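Local coordinates for probable glutamine-binding lipoprotein GlnH (GLNBP) (Mycobacterium tuberculosis, PDB 6H20) that probably acts as an extracellular aspartate sensor, a solute-binding lipoprotein, here holding asparagine, that helps control protein kinase G and glutamate metabolism, at residues 144-149 with 214-219; 164-169 with 174-179; 170-175 with 189-194; 205-210 with 228-233. All blocks are in the same frame, centred on the assembly; numbering follows the deposited sequence.

Contact 1 of 4, residues 144-149 with 214-219; sequences RILAPR and AGLVEE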
# COMPACT_ATOMS: atom_id res chain seq x y z
N ARG A 144 5.48 -6.92 9.32
CA ARG A 144 5.50 -7.91 10.40
C ARG A 144 5.28 -9.30 9.79
O ARG A 144 5.41 -9.50 8.58
CB ARG A 144 4.51 -7.55 11.52
CG ARG A 144 4.85 -6.22 12.20
CD ARG A 144 3.97 -5.95 13.41
NE ARG A 144 4.26 -6.89 14.48
CZ ARG A 144 3.50 -7.03 15.56
NH1 ARG A 144 2.40 -6.30 15.70
NH2 ARG A 144 3.83 -7.91 16.51
N ILE A 145 4.94 -10.26 10.65
CA ILE A 145 4.80 -11.67 10.26
C ILE A 145 3.39 -12.15 10.61
O ILE A 145 2.88 -11.84 11.70
CB ILE A 145 5.86 -12.54 10.97
CG1 ILE A 145 7.28 -12.08 10.62
CG2 ILE A 145 5.65 -14.01 10.63
CD1 ILE A 145 8.36 -12.67 11.53
N LEU A 146 2.79 -12.93 9.72
CA LEU A 146 1.49 -13.56 9.94
C LEU A 146 1.67 -15.07 9.90
O LEU A 146 2.24 -15.62 8.95
CB LEU A 146 0.51 -13.14 8.84
CG LEU A 146 -0.90 -13.74 8.89
CD1 LEU A 146 -1.69 -13.06 9.97
CD2 LEU A 146 -1.59 -13.56 7.53
N ALA A 147 1.20 -15.76 10.94
CA ALA A 147 1.33 -17.21 10.99
C ALA A 147 0.11 -17.79 11.69
O ALA A 147 -0.60 -17.07 12.39
CB ALA A 147 2.61 -17.62 11.75
N PRO A 148 -0.17 -19.07 11.50
CA PRO A 148 -1.27 -19.69 12.25
C PRO A 148 -1.01 -19.65 13.75
O PRO A 148 0.14 -19.64 14.21
CB PRO A 148 -1.28 -21.14 11.74
CG PRO A 148 -0.60 -21.06 10.38
CD PRO A 148 0.45 -20.02 10.55
N ARG A 149 -2.10 -19.65 14.53
CA ARG A 149 -1.97 -19.50 15.98
C ARG A 149 -1.15 -20.62 16.62
O ARG A 149 -0.54 -20.41 17.68
CB ARG A 149 -3.35 -19.41 16.63
CG ARG A 149 -3.92 -18.01 16.58
CD ARG A 149 -5.43 -18.01 16.74
NE ARG A 149 -5.91 -16.65 16.77
CZ ARG A 149 -5.85 -15.87 17.85
NH1 ARG A 149 -5.36 -16.35 18.99
NH2 ARG A 149 -6.27 -14.62 17.78
N ALA A 214 -3.42 -7.41 8.89
CA ALA A 214 -4.65 -7.31 9.66
C ALA A 214 -5.88 -7.59 8.80
O ALA A 214 -6.85 -8.20 9.27
CB ALA A 214 -4.76 -5.92 10.31
N GLY A 215 -5.85 -7.18 7.53
CA GLY A 215 -6.93 -7.53 6.62
C GLY A 215 -7.03 -9.03 6.41
O GLY A 215 -8.13 -9.58 6.30
N LEU A 216 -5.88 -9.71 6.35
CA LEU A 216 -5.89 -11.17 6.23
C LEU A 216 -6.42 -11.82 7.51
O LEU A 216 -7.17 -12.82 7.44
CB LEU A 216 -4.50 -11.68 5.88
CG LEU A 216 -3.91 -11.11 4.59
CD1 LEU A 216 -2.59 -11.79 4.30
CD2 LEU A 216 -4.88 -11.27 3.42
N VAL A 217 -6.06 -11.29 8.68
CA VAL A 217 -6.58 -11.82 9.94
C VAL A 217 -8.10 -11.69 9.99
O VAL A 217 -8.80 -12.57 10.51
CB VAL A 217 -5.93 -11.12 11.15
CG1 VAL A 217 -6.65 -11.49 12.45
CG2 VAL A 217 -4.47 -11.49 11.23
N GLU A 218 -8.63 -10.57 9.49
CA GLU A 218 -10.08 -10.39 9.51
C GLU A 218 -10.78 -11.47 8.70
O GLU A 218 -11.90 -11.87 9.05
CB GLU A 218 -10.46 -9.01 9.00
CG GLU A 218 -9.96 -7.87 9.86
CD GLU A 218 -11.08 -7.17 10.62
OE1 GLU A 218 -12.10 -7.83 10.92
OE2 GLU A 218 -10.94 -5.97 10.91
N GLU A 219 -10.14 -11.97 7.66
CA GLU A 219 -10.71 -13.05 6.87
C GLU A 219 -10.47 -14.42 7.49
O GLU A 219 -11.23 -15.35 7.22
CB GLU A 219 -10.14 -13.02 5.45
CG GLU A 219 -10.59 -11.79 4.67
CD GLU A 219 -9.91 -11.62 3.33
OE1 GLU A 219 -10.62 -11.45 2.32
OE2 GLU A 219 -8.66 -11.63 3.28
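Leu-146, on strand 139-148, pushes its two methyl groups against two consecutive residues of helix 210-219, Leu-216 and Val-217, and it gives up the most surface of the three. With its CG anti to the backbone N (chi1 178°), the side chain reaches off the strand toward the helix, and its branches divide the work. CD1 meets CG2 of Val-217 at 3.4 Å, closer than usual van der Waals contact, so the packing is tight here. CD2 of Leu-146 turns to Leu-216, where it lies 3.8 Å from CD1 and touches CB at the same distance. Leu-146 thus lies against both the root and one tip of Leu-216, and neither pair of side chains runs alongside: each meets at a slant. Val-217 presents the branch that stands anti to its carbonyl carbon, while its other methyl, CG1, makes no approach this close.

The buried patch continues beyond these three residues, with Leu-146 also touching Leu-213 and Leu-223, and Leu-216 touching Leu-195 of helix 191-199. On the strand's two edges, the backbone of Leu-146 bonds to Val-206 and that of Ile-145 to Val-226. Strand 139-148 therefore runs antiparallel between strands 205-207 and 223-226, which helix 210-219 connects over its face: a split beta-alpha-beta unit within a lobe of the solute-binding protein fold.

Contact 2 of 4, residues 164-169 with 174-179; sequences VCVARG and RRIREI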
# COMPACT_ATOMS: atom_id res chain seq x y z
N VAL A 164 7.88 -18.73 3.15
CA VAL A 164 7.33 -17.41 3.43
C VAL A 164 6.80 -16.82 2.13
O VAL A 164 7.54 -16.76 1.14
CB VAL A 164 8.41 -16.50 4.04
CG1 VAL A 164 7.86 -15.11 4.28
CG2 VAL A 164 8.94 -17.10 5.33
N CYS A 165 5.55 -16.38 2.15
CA CYS A 165 4.89 -15.84 0.97
C CYS A 165 4.99 -14.32 0.93
O CYS A 165 4.76 -13.63 1.94
CB CYS A 165 3.42 -16.25 0.98
SG CYS A 165 2.50 -15.84 -0.54
N VAL A 166 5.28 -13.79 -0.27
CA VAL A 166 5.29 -12.36 -0.55
C VAL A 166 4.72 -12.13 -1.94
O VAL A 166 4.87 -12.96 -2.83
CB VAL A 166 6.70 -11.72 -0.46
CG1 VAL A 166 7.17 -11.66 0.99
CG2 VAL A 166 7.66 -12.47 -1.35
N ALA A 167 4.09 -10.98 -2.13
CA ALA A 167 3.65 -10.61 -3.47
C ALA A 167 4.82 -10.04 -4.26
O ALA A 167 5.67 -9.33 -3.71
CB ALA A 167 2.52 -9.59 -3.41
N ARG A 168 4.87 -10.35 -5.55
CA ARG A 168 5.92 -9.82 -6.39
C ARG A 168 5.77 -8.31 -6.51
O ARG A 168 4.67 -7.76 -6.45
CB ARG A 168 5.88 -10.50 -7.76
CG ARG A 168 6.44 -11.93 -7.71
CD ARG A 168 6.57 -12.57 -9.09
NE ARG A 168 5.28 -12.88 -9.70
CZ ARG A 168 4.52 -13.93 -9.39
NH1 ARG A 168 4.90 -14.79 -8.46
NH2 ARG A 168 3.36 -14.12 -10.03
N GLY A 169 6.91 -7.62 -6.62
CA GLY A 169 6.86 -6.18 -6.84
C GLY A 169 6.71 -5.37 -5.58
O GLY A 169 6.34 -4.19 -5.65
N ARG A 174 11.73 -7.47 -0.81
CA ARG A 174 13.08 -6.99 -0.60
C ARG A 174 13.55 -7.21 0.83
O ARG A 174 14.71 -7.59 1.07
CB ARG A 174 13.17 -5.51 -1.00
CG ARG A 174 14.52 -4.87 -0.72
CD ARG A 174 15.63 -5.46 -1.58
NE ARG A 174 16.92 -4.81 -1.32
CZ ARG A 174 17.65 -5.02 -0.23
NH1 ARG A 174 18.80 -4.38 -0.06
NH2 ARG A 174 17.23 -5.86 0.70
N ARG A 175 12.66 -7.03 1.81
CA ARG A 175 13.05 -7.21 3.21
C ARG A 175 13.26 -8.69 3.55
O ARG A 175 14.19 -9.03 4.29
CB ARG A 175 11.98 -6.59 4.12
CG ARG A 175 12.20 -6.84 5.61
CD ARG A 175 13.52 -6.25 6.08
NE ARG A 175 13.77 -6.50 7.50
CZ ARG A 175 14.35 -7.59 7.99
NH1 ARG A 175 14.73 -8.57 7.17
NH2 ARG A 175 14.54 -7.71 9.30
N ILE A 176 12.41 -9.57 3.03
CA ILE A 176 12.61 -11.01 3.25
C ILE A 176 13.91 -11.49 2.61
O ILE A 176 14.54 -12.45 3.09
CB ILE A 176 11.38 -11.79 2.73
CG1 ILE A 176 10.15 -11.39 3.54
CG2 ILE A 176 11.62 -13.29 2.78
CD1 ILE A 176 10.32 -11.54 5.00
N ARG A 177 14.34 -10.85 1.52
CA ARG A 177 15.60 -11.23 0.88
C ARG A 177 16.83 -10.88 1.72
O ARG A 177 17.94 -11.28 1.36
CB ARG A 177 15.71 -10.57 -0.50
CG ARG A 177 14.79 -11.19 -1.55
CD ARG A 177 15.46 -12.37 -2.25
NE ARG A 177 16.50 -11.92 -3.17
CZ ARG A 177 17.80 -12.06 -2.94
NH1 ARG A 177 18.22 -12.67 -1.84
NH2 ARG A 177 18.69 -11.60 -3.82
N GLU A 178 16.66 -10.15 2.82
CA GLU A 178 17.76 -9.86 3.73
C GLU A 178 17.97 -10.94 4.77
O GLU A 178 19.02 -10.97 5.41
CB GLU A 178 17.54 -8.53 4.45
CG GLU A 178 17.54 -7.34 3.52
CD GLU A 178 17.14 -6.05 4.21
OE1 GLU A 178 17.02 -6.04 5.46
OE2 GLU A 178 16.92 -5.05 3.50
N ILE A 179 17.00 -11.85 4.94
CA ILE A 179 17.06 -12.78 6.06
C ILE A 179 18.13 -13.83 5.80
O ILE A 179 18.22 -14.39 4.70
CB ILE A 179 15.68 -13.40 6.30
CG1 ILE A 179 14.70 -12.33 6.76
CG2 ILE A 179 15.76 -14.50 7.35
CD1 ILE A 179 13.25 -12.79 6.76
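Val-166 and Ile-176 make the closest apolar contact, CG1 of the valine lying 3.9 Å from CG1 of the isoleucine as the two side chains run antiparallel past one another. Ile-176 then bends back at its second torsion (chi2 -54°), which carries CD1 toward Val-164. There it meets CG1 of Val-164 at a looser 4.4 Å. Two alternate residues of the strand thus point the same way and receive one helix residue, while Cys-165 between them points away and forms a disulfide with Cys-194. All of this belongs to the beta-alpha-beta unit of strand 163-167, helix 171-176 and strand 184-188; Ile-185 of the last strand touches both Val-166 and Ile-176.

Charged contacts lie off this apolar patch, along the helix and the turn after it. NH2 of Arg-174 forms a salt bridge with OE2 of Glu-178 at 2.9 Å. NH1 of Arg-175 is a long 3.8 Å from OE1 of Glu-178, which lies well out of the guanidinium plane, so that pairing is one of charge alone.

Among the backbone bonds, Ile-179 N donates to Ile-176 O at 3.1 Å and closes a turn that the torsions of Arg-177 and Glu-178 make type I. Elsewhere, Arg-174 NH1 is bonded to Pro-17 O.

Contact 3 of 4, residues 170-175 with 189-194; sequences TTSLRR and VNWADC. With ASN (asparagine), chain B.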
# COMPACT_ATOMS: atom_id res chain seq x y z
N THR A 170 7.00 -5.95 -4.42
CA THR A 170 6.74 -5.26 -3.16
C THR A 170 8.03 -5.02 -2.39
O THR A 170 9.04 -5.72 -2.57
CB THR A 170 5.79 -6.07 -2.27
OG1 THR A 170 6.38 -7.34 -1.94
CG2 THR A 170 4.44 -6.27 -2.95
N THR A 171 7.99 -4.02 -1.51
CA THR A 171 9.09 -3.82 -0.58
C THR A 171 9.21 -5.00 0.36
O THR A 171 10.31 -5.27 0.86
CB THR A 171 8.83 -2.58 0.28
OG1 THR A 171 7.57 -2.74 0.95
CG2 THR A 171 8.83 -1.28 -0.58
N SER A 172 8.11 -5.73 0.56
CA SER A 172 8.10 -6.86 1.48
C SER A 172 9.06 -7.94 1.02
O SER A 172 9.79 -8.52 1.83
CB SER A 172 6.68 -7.43 1.56
OG SER A 172 5.73 -6.40 1.70
N LEU A 173 9.07 -8.21 -0.29
CA LEU A 173 9.99 -9.18 -0.86
C LEU A 173 11.43 -8.76 -0.60
O LEU A 173 12.26 -9.57 -0.19
CB LEU A 173 9.72 -9.30 -2.36
CG LEU A 173 10.69 -10.10 -3.23
CD1 LEU A 173 10.94 -11.49 -2.66
CD2 LEU A 173 10.14 -10.19 -4.66
N ARG A 174 11.73 -7.47 -0.81
CA ARG A 174 13.08 -6.99 -0.60
C ARG A 174 13.55 -7.21 0.83
O ARG A 174 14.71 -7.59 1.07
CB ARG A 174 13.17 -5.51 -1.00
CG ARG A 174 14.52 -4.87 -0.72
CD ARG A 174 15.63 -5.46 -1.58
NE ARG A 174 16.92 -4.81 -1.32
CZ ARG A 174 17.65 -5.02 -0.23
NH1 ARG A 174 18.80 -4.38 -0.06
NH2 ARG A 174 17.23 -5.86 0.70
N ARG A 175 12.66 -7.03 1.81
CA ARG A 175 13.05 -7.21 3.21
C ARG A 175 13.26 -8.69 3.55
O ARG A 175 14.19 -9.03 4.29
CB ARG A 175 11.98 -6.59 4.12
CG ARG A 175 12.20 -6.84 5.61
CD ARG A 175 13.52 -6.25 6.08
NE ARG A 175 13.77 -6.50 7.50
CZ ARG A 175 14.35 -7.59 7.99
NH1 ARG A 175 14.73 -8.57 7.17
NH2 ARG A 175 14.54 -7.71 9.30
N VAL A 189 0.94 -13.11 -7.02
CA VAL A 189 0.51 -11.85 -7.62
C VAL A 189 0.03 -10.87 -6.55
O VAL A 189 0.40 -9.69 -6.57
CB VAL A 189 -0.58 -12.08 -8.68
CG1 VAL A 189 -1.09 -10.74 -9.21
CG2 VAL A 189 -0.04 -12.93 -9.81
N ASN A 190 -0.82 -11.32 -5.63
CA ASN A 190 -1.38 -10.40 -4.66
C ASN A 190 -1.49 -11.07 -3.29
O ASN A 190 -1.35 -12.29 -3.15
CB ASN A 190 -2.70 -9.77 -5.14
CG ASN A 190 -3.80 -10.78 -5.32
OD1 ASN A 190 -4.13 -11.52 -4.39
ND2 ASN A 190 -4.38 -10.82 -6.51
N TRP A 191 -1.74 -10.24 -2.27
CA TRP A 191 -1.69 -10.73 -0.90
C TRP A 191 -2.82 -11.72 -0.59
O TRP A 191 -2.64 -12.60 0.25
CB TRP A 191 -1.68 -9.56 0.08
CG TRP A 191 -0.41 -8.81 -0.04
CD1 TRP A 191 -0.24 -7.56 -0.57
CD2 TRP A 191 0.90 -9.28 0.31
NE1 TRP A 191 1.09 -7.22 -0.54
CE2 TRP A 191 1.81 -8.25 -0.01
CE3 TRP A 191 1.39 -10.46 0.89
CZ2 TRP A 191 3.18 -8.37 0.20
CZ3 TRP A 191 2.76 -10.59 1.10
CH2 TRP A 191 3.64 -9.54 0.76
N ALA A 192 -3.96 -11.59 -1.27
CA ALA A 192 -5.02 -12.58 -1.06
C ALA A 192 -4.55 -13.97 -1.45
O ALA A 192 -5.00 -14.97 -0.86
CB ALA A 192 -6.26 -12.18 -1.87
N ASP A 193 -3.63 -14.06 -2.43
CA ASP A 193 -3.10 -15.35 -2.84
C ASP A 193 -2.25 -15.98 -1.74
O ASP A 193 -2.23 -17.20 -1.59
CB ASP A 193 -2.28 -15.19 -4.12
CG ASP A 193 -3.08 -14.63 -5.26
OD1 ASP A 193 -4.31 -14.88 -5.32
OD2 ASP A 193 -2.50 -13.94 -6.12
N CYS A 194 -1.54 -15.15 -0.97
CA CYS A 194 -0.77 -15.67 0.16
C CYS A 194 -1.70 -16.25 1.21
O CYS A 194 -1.39 -17.28 1.82
CB CYS A 194 0.07 -14.56 0.81
SG CYS A 194 1.53 -14.07 -0.10
N ASN B . 3.50 -1.46 1.02
CA ASN B . 4.30 -2.50 0.39
C ASN B . 4.84 -1.99 -0.94
O ASN B . 5.35 -2.78 -1.76
CB ASN B . 3.48 -3.77 0.19
CG ASN B . 2.38 -3.61 -0.83
OD1 ASN B . 1.99 -2.50 -1.19
ND2 ASN B . 1.89 -4.72 -1.33
OXT ASN B . 4.74 -0.77 -1.19
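Ser-172 packs against the benzo end of the Trp-191 indole, and this is the tight part of the contact. Its OG lies 3.6 Å from CZ2 and its CB 3.8 Å from CH2 of Trp-191, an approach that is oblique to the ring. Thr-170 comes less close, its OG1 4.0 Å from the same CZ2. Although the tryptophan does not leave its backbone straight toward helix 171-176, the long ring, with CG beside the backbone N (chi1 -67°), carries its far end there. Both hydroxyls are bonded elsewhere: Ser-172 OG with Thr-208 OG1, and Thr-170 OG1 with Ala-167 O. Thr-170 OG1 also caps the helix, accepting from Leu-173 N.

The bound asparagine lies farther along, at the pyrrole N-H edge of the indole, its ND2 near the ring plane. ND2 is only 2.7 Å from Trp-191 NE1; as two nitrogens that would both carry hydrogen, they leave the modelled orientation of the amide doubtful. Thr-171 N donates to the ligand's carboxylate O at 2.9 Å and 159°.

On the looser side, Asn-190 and Asp-193 are partly exposed and form a capping box at the start of helix 191-199, Asp-193 N donating to Asn-190 OD1 at 3.2 Å and Asn-190 N reaching Asp-193 OD2 from above the carboxylate plane.

A carboxylate held at a helix N-terminus, whose dipole probably aids binding, with an indole edge beside the side-chain amide, forms part of the amino-acid site of a solute-binding protein, where Arg-106, Arg-128 and Ser-123 also bond the ligand.

Contact 4 of 4, residues 205-210 with 228-233; sequences AVSTDD and PDMADQ. With ASN (asparagine), chain B.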
# COMPACT_ATOMS: atom_id res chain seq x y z
N ALA A 205 4.22 -18.97 6.51
CA ALA A 205 3.97 -17.63 7.03
C ALA A 205 3.87 -16.66 5.87
O ALA A 205 4.29 -16.94 4.75
CB ALA A 205 5.08 -17.19 7.99
N VAL A 206 3.29 -15.49 6.16
CA VAL A 206 3.24 -14.37 5.23
C VAL A 206 3.95 -13.20 5.90
O VAL A 206 3.81 -13.01 7.11
CB VAL A 206 1.78 -13.99 4.92
CG1 VAL A 206 1.72 -12.90 3.85
CG2 VAL A 206 1.03 -15.22 4.46
N SER A 207 4.70 -12.41 5.14
CA SER A 207 5.33 -11.23 5.73
C SER A 207 5.08 -10.02 4.86
O SER A 207 5.52 -9.98 3.70
CB SER A 207 6.83 -11.42 5.97
OG SER A 207 7.38 -10.27 6.60
N THR A 208 4.39 -9.02 5.41
CA THR A 208 4.17 -7.74 4.73
C THR A 208 3.69 -6.74 5.78
O THR A 208 3.71 -7.02 6.99
CB THR A 208 3.23 -7.87 3.53
OG1 THR A 208 3.20 -6.63 2.81
CG2 THR A 208 1.79 -8.19 3.92
N ASP A 209 3.25 -5.57 5.30
CA ASP A 209 2.75 -4.51 6.16
C ASP A 209 1.73 -5.04 7.15
O ASP A 209 0.81 -5.77 6.78
CB ASP A 209 2.02 -3.47 5.29
CG ASP A 209 2.83 -2.97 4.10
OD1 ASP A 209 4.02 -3.33 3.90
OD2 ASP A 209 2.23 -2.19 3.34
N ASP A 210 1.85 -4.60 8.42
CA ASP A 210 0.90 -5.07 9.44
C ASP A 210 -0.54 -4.69 9.11
O ASP A 210 -1.47 -5.44 9.45
CB ASP A 210 1.33 -4.63 10.85
CG ASP A 210 1.51 -3.11 11.02
OD1 ASP A 210 1.42 -2.31 10.07
OD2 ASP A 210 1.77 -2.73 12.19
N PRO A 228 8.72 -8.45 15.51
CA PRO A 228 9.01 -7.02 15.66
C PRO A 228 8.67 -6.26 14.38
O PRO A 228 8.37 -6.84 13.34
CB PRO A 228 10.52 -7.02 15.87
CG PRO A 228 11.00 -8.16 15.04
CD PRO A 228 9.90 -9.21 15.06
N ASP A 229 8.71 -4.94 14.49
CA ASP A 229 8.66 -4.12 13.29
C ASP A 229 9.89 -4.42 12.45
O ASP A 229 11.03 -4.28 12.92
CB ASP A 229 8.63 -2.65 13.70
CG ASP A 229 7.28 -2.21 14.21
OD1 ASP A 229 6.28 -2.96 14.09
OD2 ASP A 229 7.20 -1.08 14.74
N MET A 230 9.69 -4.86 11.20
CA MET A 230 10.78 -5.29 10.34
C MET A 230 11.21 -4.24 9.32
O MET A 230 12.32 -4.34 8.78
CB MET A 230 10.40 -6.55 9.57
CG MET A 230 10.11 -7.76 10.46
SD MET A 230 9.34 -9.10 9.53
CE MET A 230 10.63 -9.49 8.37
N ALA A 231 10.36 -3.24 9.06
CA ALA A 231 10.65 -2.22 8.05
C ALA A 231 9.49 -1.25 7.93
O ALA A 231 8.35 -1.67 7.70
CB ALA A 231 10.85 -2.86 6.67
N ASP A 232 9.77 0.04 8.07
CA ASP A 232 8.74 1.06 7.95
C ASP A 232 8.15 1.08 6.55
O ASP A 232 8.85 0.86 5.55
CB ASP A 232 9.36 2.42 8.23
CG ASP A 232 8.35 3.54 8.19
OD1 ASP A 232 7.34 3.42 8.90
OD2 ASP A 232 8.58 4.53 7.44
N GLN A 233 6.84 1.36 6.47
CA GLN A 233 6.10 1.37 5.21
C GLN A 233 5.23 2.61 5.18
O GLN A 233 4.04 2.58 5.53
CB GLN A 233 5.25 0.11 5.07
CG GLN A 233 6.03 -1.19 5.31
CD GLN A 233 7.07 -1.50 4.24
OE1 GLN A 233 6.93 -1.11 3.08
NE2 GLN A 233 8.10 -2.22 4.62
N ASN B . 3.50 -1.46 1.02
CA ASN B . 4.30 -2.50 0.39
C ASN B . 4.84 -1.99 -0.94
O ASN B . 5.35 -2.78 -1.76
CB ASN B . 3.48 -3.77 0.19
CG ASN B . 2.38 -3.61 -0.83
OD1 ASN B . 1.99 -2.50 -1.19
ND2 ASN B . 1.89 -4.72 -1.33
OXT ASN B . 4.74 -0.77 -1.19
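Asp-209 and Gln-233 meet beside the ligand, the carboxylate OD1 of Asp-209 resting 3.3 Å from CG of Gln-233. The two side chains cross at about a right angle. OD2 of Asp-209 accepts from the amino N of the bound asparagine at 2.7 Å. CG of Gln-233 sits over OD1, and the bend at its second torsion (chi2 -68°) sends the amide off past that oxygen, its plane 21° from that of the carboxylate but offset from it.

Other residues of the pocket hold both groups. Tyr-235 OH is also bonded to OD2 of Asp-209, so this oxygen is held by two partners. Gln-233 OE1 is bonded to Ser-123 OG and to Thr-171 OG1, while NE2 of Gln-233 donates to Ala-231 O at 3.1 Å, from above the carbonyl plane. A carboxylate that takes up the ligand's ammonium group is the expected partner in an amino-acid-binding protein of this family. Gln-233 stands on strand 232-240, which pairs both with 117-118 and with 139-148 and thus probably spans the two lobes that close on the ligand.

Farther from the pocket the chain of 228-233 lies over the end of strand 205-207. Met-230, bent at its third torsion (chi3 63°), sets SD 3.7 Å from OG of Ser-207, with CE at a similar distance. That hydroxyl is hydrogen-bonded to Arg-144 O and Gln-143 NE2, and the thioether packs beside it. Met-230 O in turn is bonded to Arg-175 NE, and Ala-231 N to Asn-142 OD1, which tie the loop to the neighbouring helix and strand.

Touching residues are mostly buried in all four contacts, but their chemistry divides. Contacts 1 and 2 are apolar helix-on-sheet packings, their centres about 16 and 15 Å from the centre of the chain, respectively, whereas contacts 3 and 4, with centres at about 11 and 12 Å, place polar groups around the ligand. Contacts 2 and 3 share helix 171-176 and are stitched together by a disulfide. Contacts 3 and 4 use different elements yet meet through side-chain hydrogen bonds beside the ligand, which both touch. Contacts 1 and 4 join through the neighbouring strands 139-148 and 205-207 of one sheet. Contacts 1 and 2 reach that same sheet but do not touch.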